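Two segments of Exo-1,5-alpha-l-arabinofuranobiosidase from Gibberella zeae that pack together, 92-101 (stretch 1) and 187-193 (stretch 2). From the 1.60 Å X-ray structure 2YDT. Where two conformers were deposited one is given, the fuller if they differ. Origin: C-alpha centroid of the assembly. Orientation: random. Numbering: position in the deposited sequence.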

ATOM      1  N   GLU A  92      -0.400  12.543  -1.626  1.00  7.77           N
ATOM      2  CA  GLU A  92      -0.454  13.998  -1.806  1.00  8.01           C
ATOM      3  C   GLU A  92      -1.728  14.381  -2.543  1.00  7.86           C
ATOM      4  O   GLU A  92      -2.001  13.861  -3.643  1.00  9.10           O
ATOM      5  N   LEU A  93      -2.484  15.330  -1.985  1.00  8.58           N
ATOM      6  CA  LEU A  93      -3.670  15.825  -2.690  1.00  9.17           C
ATOM      7  C   LEU A  93      -3.343  16.466  -4.041  1.00  9.43           C
ATOM      8  O   LEU A  93      -2.519  17.411  -4.105  1.00 10.38           O
ATOM      9  N   PRO A  94      -3.991  15.987  -5.109  1.00 10.38           N
ATOM     10  CA  PRO A  94      -3.761  16.567  -6.447  1.00 10.78           C
ATOM     11  C   PRO A  94      -4.720  17.727  -6.737  1.00 12.46           C
ATOM     12  O   PRO A  94      -4.599  18.355  -7.766  1.00 13.27           O
ATOM     13  N   ARG A  95      -5.668  17.969  -5.833  1.00 12.43           N
ATOM     14  CA  ARG A  95      -6.624  19.057  -5.911  1.00 13.66           C
ATOM     15  C   ARG A  95      -7.106  19.269  -4.478  1.00 13.38           C
ATOM     16  O   ARG A  95      -6.805  18.462  -3.595  1.00 11.73           O
ATOM     17  N   ALA A  96      -7.890  20.310  -4.238  1.00 13.92           N
ATOM     18  CA  ALA A  96      -8.398  20.596  -2.896  1.00 11.77           C
ATOM     19  C   ALA A  96      -9.576  19.713  -2.548  1.00 12.51           C
ATOM     20  O   ALA A  96     -10.407  19.344  -3.403  1.00 12.32           O
ATOM     21  N   PHE A  97      -9.672  19.391  -1.274  1.00 11.27           N
ATOM     22  CA  PHE A  97     -10.869  18.824  -0.704  1.00 10.82           C
ATOM     23  C   PHE A  97     -11.252  19.694   0.481  1.00 11.09           C
ATOM     24  O   PHE A  97     -10.587  19.684   1.503  1.00  9.99           O
ATOM     25  N   GLY A  98     -12.292  20.521   0.304  1.00  9.76           N
ATOM     26  CA  GLY A  98     -12.659  21.436   1.372  1.00 10.57           C
ATOM     27  C   GLY A  98     -11.512  22.339   1.752  1.00  9.50           C
ATOM     28  O   GLY A  98     -10.843  22.940   0.871  1.00 11.27           O
ATOM     29  N   LYS A  99     -11.240  22.446   3.039  1.00  9.18           N
ATOM     30  CA  LYS A  99     -10.193  23.337   3.545  1.00 10.57           C
ATOM     31  C   LYS A  99      -8.767  22.773   3.490  1.00 10.22           C
ATOM     32  O   LYS A  99      -7.845  23.379   4.037  1.00 10.66           O
ATOM     33  N   TYR A 100      -8.593  21.637   2.829  1.00  9.87           N
ATOM     34  CA  TYR A 100      -7.264  21.036   2.586  1.00  9.65           C
ATOM     35  C   TYR A 100      -6.881  21.222   1.125  1.00  9.62           C
ATOM     36  O   TYR A 100      -7.479  20.613   0.242  1.00  9.23           O
ATOM     37  N   PRO A 101      -5.898  22.097   0.848  1.00 11.26           N
ATOM     38  CA  PRO A 101      -5.605  22.425  -0.549  1.00 11.44           C
ATOM     39  C   PRO A 101      -4.747  21.409  -1.264  1.00 12.32           C
ATOM     40  O   PRO A 101      -4.168  20.522  -0.657  1.00 11.36           O
ATOM     41  N   THR A 187     -15.900   7.153   0.343  1.00  8.39           N
ATOM     42  CA  THR A 187     -15.461   8.363  -0.326  1.00  8.19           C
ATOM     43  C   THR A 187     -15.706   9.619   0.529  1.00  8.85           C
ATOM     44  O   THR A 187     -16.500   9.606   1.472  1.00  9.08           O
ATOM     45  N   THR A 188     -15.008  10.689   0.174  1.00  8.40           N
ATOM     46  CA  THR A 188     -15.206  11.971   0.841  1.00  8.42           C
ATOM     47  C   THR A 188     -15.019  13.125  -0.150  1.00  8.11           C
ATOM     48  O   THR A 188     -14.261  13.008  -1.123  1.00  8.04           O
ATOM     49  N   THR A 189     -15.687  14.260   0.129  1.00  8.92           N
ATOM     50  CA  THR A 189     -15.459  15.459  -0.622  1.00 11.75           C
ATOM     51  C   THR A 189     -14.848  16.578   0.223  1.00 10.88           C
ATOM     52  O   THR A 189     -14.333  17.548  -0.332  1.00 11.62           O
ATOM     53  N   ASP A 190     -14.869  16.427   1.544  1.00 11.62           N
ATOM     54  CA  ASP A 190     -14.295  17.444   2.460  1.00 11.14           C
ATOM     55  C   ASP A 190     -13.247  16.908   3.427  1.00 11.08           C
ATOM     56  O   ASP A 190     -12.749  17.652   4.279  1.00 11.74           O
ATOM     57  N   LEU A 191     -12.898  15.628   3.277  0.65 10.82           N
ATOM     58  CA  LEU A 191     -12.016  14.915   4.199  0.65 10.33           C
ATOM     59  C   LEU A 191     -12.533  14.706   5.623  0.65 10.84           C
ATOM     60  O   LEU A 191     -11.823  14.118   6.449  0.65 11.54           O
ATOM     61  N   LYS A 192     -13.747  15.169   5.901  1.00 11.33           N
ATOM     62  CA  LYS A 192     -14.374  15.039   7.232  1.00 11.77           C
ATOM     63  C   LYS A 192     -15.535  14.038   7.276  1.00 11.57           C
ATOM     64  O   LYS A 192     -15.625  13.223   8.207  1.00 13.22           O
ATOM     65  N   LYS A 193     -16.413  14.116   6.290  1.00 12.09           N
ATOM     66  CA  LYS A 193     -17.629  13.297   6.193  1.00 13.93           C
ATOM     67  C   LYS A 193     -17.313  12.181   5.189  1.00 12.72           C
ATOM     68  O   LYS A 193     -16.902  12.458   4.066  1.00 12.23           O
TER

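This contact joins two loops by shape more than by polar pairing: no direct hydrogen bond crosses between the stretches, and 365 Å² of surface is buried, counting both sides. Its central bump is Leu191. The CA-to-CB bond points toward stretch 1, and the side chain, in the conformer given, has chi1 at -85° (m) and chi2 t, which carries CD1 into a hollow lined by Leu93, Phe97 and Tyr100, whose CA-to-CB bonds point toward stretch 2. CD1 of Leu191 lies 3.8 Å from CD2 of Tyr100, 4.2 Å from CD1 of Leu93 and 4.3 Å from CB of Phe97. One methyl thus meets an aromatic ring, an aliphatic branch and the root of a second aromatic side chain, all at van der Waals range.

The hollow is built by a tight fold of stretch 1. Phe97 to Tyr100 form a type II' beta turn, closed by backbone hydrogen bonds from Phe97 N to Tyr100 O (2.9 Å) and from Tyr100 N to Phe97 O (3.1 Å). Both aromatic residues take chi1 m with chi2 near -80°, yet the rings diverge from the turn, and CD1 of Leu191 sits near the roots of both. Leu93, m and t, adds an aliphatic wall.

Each ring also meets backbone oxygens of the other loop. The Phe97 ring presents its edge to Thr189, with CD1 of Phe97 3.7 Å from O of Thr189. The Tyr100 ring likewise has O of Asp190 near its plane, 4.0 Å from its CE2. Such edge approaches bring weakly positive ring hydrogens toward carbonyl oxygen. Thr189 and Asp190 point their CA-to-CB bonds away, leaving main chain to face the turn.

At the tip of the turn, Gly98 lets the backbones come close: its CA and that of Asp190 are 4.4 Å apart. A CB placed ideally on Gly98 would fall a tight 3.4 Å from CB of Asp190, and the residue's positive phi of 58° favours glycine in its own right. A water fills the polar gap beside it, accepting from N of Lys99 at 2.9 Å and donating to O of Asp190 at 2.8 Å, so it links the loops where they do not bond directly.

The lysines extend the contact along the exposed margin. Lys192 starts sideways, but chi1 and chi2 both m followed by two t angles bring its end nearer, and its CE lies at the Tyr100 ring edge, 3.3 Å from OH of Tyr100. Lys99, p and then extended, also starts sideways; its CE comes within 4.1 Å of CE of Lys192, methylene against methylene.

The Leu191 bump is held from behind. OD1 of Asp190 (chi1 p) accepts from N of Lys192 and N of Lys193, both at 2.9 Å, while OG1 of Thr188 (chi1 t) donates to O of Lys193 at 2.8 Å and receives a weak bond from N of Leu191 at 2.9 Å. The rule is a braced loop carrying one leucine into a pocket lined by the Tyr100 ring, a Leu93 methyl and the CB of Phe97.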

ATOM      1  CB  GLU A  92       0.772  14.463  -2.607  1.00  9.09           C
ATOM      2  CG  GLU A  92       0.857  15.985  -2.815  1.00  9.52           C
ATOM      3  CD  GLU A  92       1.942  16.388  -3.820  1.00 11.21           C
ATOM      4  OE1 GLU A  92       1.886  15.941  -5.001  1.00 13.36           O
ATOM      5  OE2 GLU A  92       2.831  17.162  -3.439  1.00 13.25           O
ATOM      6  CB  LEU A  93      -4.394  16.855  -1.825  1.00  9.22           C
ATOM      7  CG  LEU A  93      -5.038  16.350  -0.531  1.00  8.87           C
ATOM      8  CD1 LEU A  93      -6.006  17.442   0.062  1.00  7.65           C
ATOM      9  CD2 LEU A  93      -5.793  14.995  -0.685  1.00 13.22           C
ATOM     10  CB  PRO A  94      -4.015  15.379  -7.372  1.00 11.76           C
ATOM     11  CG  PRO A  94      -5.047  14.594  -6.669  1.00 10.58           C
ATOM     12  CD  PRO A  94      -4.830  14.777  -5.193  1.00 10.12           C
ATOM     13  CB  ARG A  95      -7.796  18.609  -6.789  1.00 13.42           C
ATOM     14  CG  ARG A  95      -8.510  17.454  -6.133  1.00 16.93           C
ATOM     15  CD  ARG A  95      -9.548  16.773  -6.935  1.00 23.87           C
ATOM     16  NE  ARG A  95     -10.550  17.694  -7.394  1.00 29.05           N
ATOM     17  CZ  ARG A  95     -11.552  18.188  -6.670  1.00 32.38           C
ATOM     18  NH1 ARG A  95     -11.741  17.848  -5.401  1.00 33.63           N
ATOM     19  NH2 ARG A  95     -12.408  19.023  -7.261  1.00 35.26           N
ATOM     20  CB  ALA A  96      -8.832  22.103  -2.778  1.00 12.56           C
ATOM     21  CB  PHE A  97     -10.659  17.328  -0.334  1.00 11.97           C
ATOM     22  CG  PHE A  97     -10.504  16.443  -1.547  1.00 10.45           C
ATOM     23  CD1 PHE A  97     -11.617  16.036  -2.282  1.00 13.02           C
ATOM     24  CD2 PHE A  97      -9.253  16.064  -1.988  1.00 13.88           C
ATOM     25  CE1 PHE A  97     -11.490  15.261  -3.419  1.00 12.22           C
ATOM     26  CE2 PHE A  97      -9.116  15.262  -3.132  1.00 12.98           C
ATOM     27  CZ  PHE A  97     -10.239  14.871  -3.846  1.00 13.53           C
ATOM     28  CB  LYS A  99     -10.531  23.764   4.969  1.00 11.41           C
ATOM     29  CG  LYS A  99     -10.449  22.660   6.005  1.00 12.54           C
ATOM     30  CD  LYS A  99     -10.883  23.158   7.352  1.00 19.40           C
ATOM     31  CE  LYS A  99     -10.704  22.084   8.422  1.00 21.67           C
ATOM     32  NZ  LYS A  99     -11.482  22.484   9.694  1.00 26.22           N
ATOM     33  CB  TYR A 100      -7.315  19.538   2.986  1.00  9.43           C
ATOM     34  CG  TYR A 100      -7.730  19.368   4.431  1.00  9.15           C
ATOM     35  CD1 TYR A 100      -6.803  19.478   5.451  1.00  8.97           C
ATOM     36  CD2 TYR A 100      -9.040  19.148   4.782  1.00  8.58           C
ATOM     37  CE1 TYR A 100      -7.171  19.386   6.775  1.00 11.47           C
ATOM     38  CE2 TYR A 100      -9.429  19.032   6.097  1.00  9.49           C
ATOM     39  CZ  TYR A 100      -8.469  19.148   7.109  1.00 10.31           C
ATOM     40  OH  TYR A 100      -8.811  19.059   8.448  1.00 13.53           O
ATOM     41  CB  PRO A 101      -4.805  23.731  -0.441  1.00 11.46           C
ATOM     42  CG  PRO A 101      -4.189  23.678   0.849  1.00 12.04           C
ATOM     43  CD  PRO A 101      -5.189  22.998   1.766  1.00 11.47           C
ATOM     44  CB  THR A 187     -16.184   8.555  -1.699  1.00  8.44           C
ATOM     45  OG1 THR A 187     -17.590   8.860  -1.504  1.00  9.39           O
ATOM     46  CG2 THR A 187     -16.032   7.340  -2.603  1.00  9.41           C
ATOM     47  CB  THR A 188     -14.266  12.143   2.029  1.00  8.64           C
ATOM     48  OG1 THR A 188     -14.627  13.319   2.763  1.00  9.31           O
ATOM     49  CG2 THR A 188     -12.809  12.244   1.594  1.00  8.80           C
ATOM     50  CB  THR A 189     -16.761  15.953  -1.247  1.00 12.60           C
ATOM     51  OG1 THR A 189     -17.758  16.107  -0.221  1.00 15.13           O
ATOM     52  CG2 THR A 189     -17.251  14.946  -2.301  1.00 15.92           C
ATOM     53  CB  ASP A 190     -15.410  18.192   3.199  1.00 11.69           C
ATOM     54  CG  ASP A 190     -16.111  17.355   4.244  1.00 11.97           C
ATOM     55  OD1 ASP A 190     -15.933  16.100   4.271  1.00 11.79           O
ATOM     56  OD2 ASP A 190     -16.860  17.898   5.076  1.00 15.11           O
ATOM     57  CB  LEU A 191     -10.628  15.552   4.260  0.65 10.28           C
ATOM     58  CG  LEU A 191      -9.753  15.036   3.152  0.65 12.38           C
ATOM     59  CD1 LEU A 191      -8.483  15.873   3.031  0.65 11.48           C
ATOM     60  CD2 LEU A 191      -9.439  13.554   3.589  0.65 12.04           C
ATOM     61  CB  LYS A 192     -14.869  16.417   7.707  1.00 12.16           C
ATOM     62  CG  LYS A 192     -13.744  17.492   7.845  1.00 13.97           C
ATOM     63  CD  LYS A 192     -12.982  17.242   9.127  1.00 18.08           C
ATOM     64  CE  LYS A 192     -11.890  18.279   9.429  1.00 21.74           C
ATOM     65  NZ  LYS A 192     -11.271  17.895  10.723  1.00 22.73           N
ATOM     66  CB  LYS A 193     -18.748  14.210   5.656  1.00 15.85           C
ATOM     67  CG  LYS A 193     -20.105  13.603   5.283  1.00 20.84           C
ATOM     68  CD  LYS A 193     -21.047  14.713   4.681  1.00 25.79           C
ATOM     69  CE  LYS A 193     -22.483  14.185   4.520  1.00 29.75           C
ATOM     70  NZ  LYS A 193     -23.384  15.179   3.835  1.00 31.37           N
TER
HETATM   71  O   HOH W   1     -12.756  20.439   4.514  1.00 11.96           O